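Local coordinates for protein alginate lyase (Bacteroides ovatus, PDB 3NNB) that probably cleaves the polysaccharide alginate by beta-elimination, at residues 145-150 and 203-208. Residues are numbered along the deposited sequence; the frame is centred on the assembly and turned at random.
Sequences HLTYGQ and VEWMQT
Trp-205 lays one face of its indole against the loop 145-147 in a CH-pi contact that joins the last turns of helix 189-208 to the chain leading into the short strand 148-151. The setting is the helical barrel expected of this alginate lyase family, whose clan is named for the six-hairpin toroid. CB of His-145 stands almost exactly over the five-membered ring of Trp-205, 3.4 Å from its centroid and 3° off the normal. Farther along the same face, the backbone N of Leu-146 lies 3.4 Å from Trp-205 CH2, and Leu-146 CB also meets this corner of the six-membered ring. With CG of Trp-205 anti to the backbone N (chi1 178°), the indole reaches across to the loop and presents this face to His-145 and Leu-146. The imidazole of His-145 lies oblique to the indole, neither stacked on it nor edge-to-face: ND1 accepts the backbone N-H of Thr-147 in its ring plane, at 3.1 Å and 165°, while NE2 is hydrogen-bonded to Asp-62, so both ring nitrogens are engaged. Replacing Trp-205 with an alanine would probably open a gap beneath His-145 CB and deprive a water between helix and loop of its indole donor. That water accepts from Trp-205 NE1 at 2.9 Å and lies 2.8 Å from Thr-147 OG1.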
ATOM      1  N   HIS A 145      13.110  10.869   2.691  1.00  7.30           N
ATOM      2  CA  HIS A 145      13.969   9.730   2.359  1.00  6.21           C
ATOM      3  C   HIS A 145      13.770   8.635   3.389  1.00  6.62           C
ATOM      4  O   HIS A 145      13.247   8.868   4.464  1.00  9.10           O
ATOM      5  CB  HIS A 145      15.437  10.124   2.325  1.00  6.84           C
ATOM      6  CG  HIS A 145      16.003  10.461   3.664  1.00  8.89           C
ATOM      7  ND1 HIS A 145      16.514   9.499   4.524  1.00 10.30           N
ATOM      8  CD2 HIS A 145      16.140  11.646   4.295  1.00 10.63           C
ATOM      9  CE1 HIS A 145      16.945  10.089   5.619  1.00 14.09           C
ATOM     10  NE2 HIS A 145      16.719  11.385   5.512  1.00  9.28           N
ATOM     11  N   LEU A 146      14.193   7.426   3.035  1.00  8.78           N
ATOM     12  CA  LEU A 146      14.095   6.275   3.920  1.00  7.44           C
ATOM     13  C   LEU A 146      15.477   5.591   4.042  1.00  7.16           C
ATOM     14  O   LEU A 146      15.590   4.374   4.072  1.00  7.83           O
ATOM     15  CB  LEU A 146      12.999   5.302   3.421  1.00  9.57           C
ATOM     16  CG  LEU A 146      11.564   5.761   3.764  1.00 12.94           C
ATOM     17  CD1 LEU A 146      11.070   6.646   2.631  1.00 16.62           C
ATOM     18  CD2 LEU A 146      10.635   4.593   3.946  1.00 19.44           C
ATOM     19  N   THR A 147      16.538   6.392   4.225  1.00  6.79           N
ATOM     20  CA  THR A 147      17.861   5.849   4.474  1.00  6.75           C
ATOM     21  C   THR A 147      17.893   4.926   5.687  1.00  7.45           C
ATOM     22  O   THR A 147      18.667   3.945   5.700  1.00  8.62           O
ATOM     23  CB  THR A 147      18.900   6.995   4.584  1.00 11.08           C
ATOM     24  OG1 THR A 147      18.855   7.719   3.358  1.00  9.92           O
ATOM     25  CG2 THR A 147      20.335   6.429   4.829  1.00  9.57           C
ATOM     26  N   TYR A 148      17.034   5.197   6.681  1.00  8.09           N
ATOM     27  CA  TYR A 148      17.015   4.403   7.912  1.00  7.23           C
ATOM     28  C   TYR A 148      15.737   3.576   8.059  1.00  7.12           C
ATOM     29  O   TYR A 148      15.338   3.252   9.154  1.00  7.94           O
ATOM     30  CB  TYR A 148      17.318   5.282   9.121  1.00  7.93           C
ATOM     31  CG  TYR A 148      18.723   5.876   9.007  1.00  7.21           C
ATOM     32  CD1 TYR A 148      19.838   5.119   9.377  1.00  8.84           C
ATOM     33  CD2 TYR A 148      18.938   7.136   8.466  1.00 10.01           C
ATOM     34  CE1 TYR A 148      21.134   5.625   9.220  1.00 11.02           C
ATOM     35  CE2 TYR A 148      20.211   7.628   8.298  1.00  8.74           C
ATOM     36  CZ  TYR A 148      21.317   6.882   8.705  1.00  8.83           C
ATOM     37  OH  TYR A 148      22.621   7.383   8.524  1.00  9.80           O
ATOM     38  N   GLY A 149      15.098   3.273   6.918  1.00  7.51           N
ATOM     39  CA  GLY A 149      13.956   2.357   6.891  1.00  6.83           C
ATOM     40  C   GLY A 149      14.427   0.930   7.122  1.00  6.35           C
ATOM     41  O   GLY A 149      15.351   0.459   6.458  1.00  7.65           O
ATOM     42  N   GLN A 150      13.743   0.238   8.021  1.00  8.15           N
ATOM     43  CA  GLN A 150      14.057  -1.160   8.374  1.00  8.23           C
ATOM     44  C   GLN A 150      15.519  -1.466   8.669  1.00  7.83           C
ATOM     45  O   GLN A 150      16.141  -2.392   8.114  1.00  9.49           O
ATOM     46  CB  GLN A 150      13.452  -2.146   7.377  1.00  8.22           C
ATOM     47  CG  GLN A 150      11.957  -2.121   7.394  1.00  9.20           C
ATOM     48  CD  GLN A 150      11.334  -3.268   6.644  1.00  8.93           C
ATOM     49  OE1 GLN A 150      11.932  -4.361   6.529  1.00  9.03           O
ATOM     50  NE2 GLN A 150      10.117  -3.044   6.128  1.00  8.56           N
ATOM     51  N   VAL A 203      10.979  11.161  -4.643  1.00  6.13           N
ATOM     52  CA  VAL A 203      11.252  10.568  -5.954  1.00  7.16           C
ATOM     53  C   VAL A 203      12.708  10.771  -6.399  1.00 10.05           C
ATOM     54  O   VAL A 203      13.344   9.797  -6.856  1.00  9.43           O
ATOM     55  CB  VAL A 203      10.259  11.017  -7.051  1.00  7.91           C
ATOM     56  CG1 VAL A 203      10.772  10.503  -8.477  1.00  7.06           C
ATOM     57  CG2 VAL A 203       8.810  10.484  -6.727  1.00  8.58           C
ATOM     58  N   GLU A 204      13.244  11.962  -6.167  1.00  9.09           N
ATOM     59  CA  GLU A 204      14.666  12.212  -6.393  1.00  8.37           C
ATOM     60  C   GLU A 204      15.543  11.265  -5.582  1.00 10.88           C
ATOM     61  O   GLU A 204      16.520  10.736  -6.099  1.00 10.85           O
ATOM     62  CB  GLU A 204      15.013  13.664  -6.066  1.00  7.99           C
ATOM     63  CG  GLU A 204      14.494  14.611  -7.136  1.00 14.28           C
ATOM     64  CD  GLU A 204      14.719  16.068  -6.811  1.00 21.61           C
ATOM     65  OE1 GLU A 204      14.998  16.419  -5.661  1.00 21.92           O
ATOM     66  OE2 GLU A 204      14.586  16.858  -7.751  1.00 29.07           O
ATOM     67  N   TRP A 205      15.206  11.072  -4.308  1.00  8.02           N
ATOM     68  CA  TRP A 205      15.951  10.157  -3.483  1.00  8.41           C
ATOM     69  C   TRP A 205      15.804   8.729  -4.009  1.00  9.91           C
ATOM     70  O   TRP A 205      16.788   7.967  -4.020  1.00  9.54           O
ATOM     71  CB  TRP A 205      15.465  10.271  -2.028  1.00  8.71           C
ATOM     72  CG  TRP A 205      16.147   9.343  -1.109  1.00 10.20           C
ATOM     73  CD1 TRP A 205      17.386   9.507  -0.548  1.00 10.80           C
ATOM     74  CD2 TRP A 205      15.674   8.069  -0.680  1.00  9.60           C
ATOM     75  NE1 TRP A 205      17.696   8.412   0.230  1.00 10.60           N
ATOM     76  CE2 TRP A 205      16.677   7.506   0.157  1.00  9.67           C
ATOM     77  CE3 TRP A 205      14.525   7.318  -0.946  1.00 10.18           C
ATOM     78  CZ2 TRP A 205      16.546   6.246   0.718  1.00  9.69           C
ATOM     79  CZ3 TRP A 205      14.392   6.083  -0.364  1.00 13.80           C
ATOM     80  CH2 TRP A 205      15.408   5.551   0.456  1.00 12.23           C
HETATM   81  N   MSE A 206      14.587   8.325  -4.386  1.00  8.37           N
HETATM   82  CA  MSE A 206      14.347   6.950  -4.870  1.00  8.28           C
HETATM   83  C   MSE A 206      15.187   6.631  -6.115  1.00  9.92           C
HETATM   84  O   MSE A 206      15.653   5.509  -6.288  1.00 11.52           O
HETATM   85  CB  MSE A 206      12.884   6.739  -5.195  1.00  7.16           C
HETATM   86  CG  MSE A 206      12.035   6.629  -3.946  1.00  8.78           C
HETATM   87 SE   MSE A 206      10.129   6.609  -4.351  0.75  7.09          SE
HETATM   88  CE  MSE A 206      10.011   4.885  -5.166  1.00 10.21           C
ATOM     89  N   GLN A 207      15.361   7.626  -6.965  1.00 10.66           N
ATOM     90  CA  GLN A 207      16.112   7.416  -8.198  0.50 11.95           C
ATOM     91  C   GLN A 207      17.640   7.492  -8.052  1.00 11.02           C
ATOM     92  O   GLN A 207      18.343   7.057  -8.951  1.00 13.45           O
ATOM     93  CB  GLN A 207      15.627   8.355  -9.286  0.50 12.55           C
ATOM     94  CG  GLN A 207      14.240   7.954  -9.794  0.50 17.44           C
ATOM     95  CD  GLN A 207      14.143   8.021 -11.312  0.50 20.42           C
ATOM     96  OE1 GLN A 207      14.160   6.993 -11.990  0.50 28.11           O
ATOM     97  NE2 GLN A 207      14.061   9.227 -11.846  0.50 24.29           N
ATOM     98  N   THR A 208      18.138   7.972  -6.912  1.00  8.72           N
ATOM     99  CA  THR A 208      19.580   8.145  -6.674  1.00  8.88           C
ATOM    100  C   THR A 208      20.212   7.369  -5.527  1.00  7.76           C
ATOM    101  O   THR A 208      21.378   7.006  -5.615  1.00 10.24           O
ATOM    102  CB  THR A 208      19.954   9.639  -6.539  1.00  9.52           C
ATOM    103  OG1 THR A 208      19.244  10.223  -5.425  1.00 11.33           O
ATOM    104  CG2 THR A 208      19.628  10.374  -7.868  1.00 12.75           C
TER
HETATM  105  O   HOH W   1      20.224   7.137   1.000  1.00 11.72           O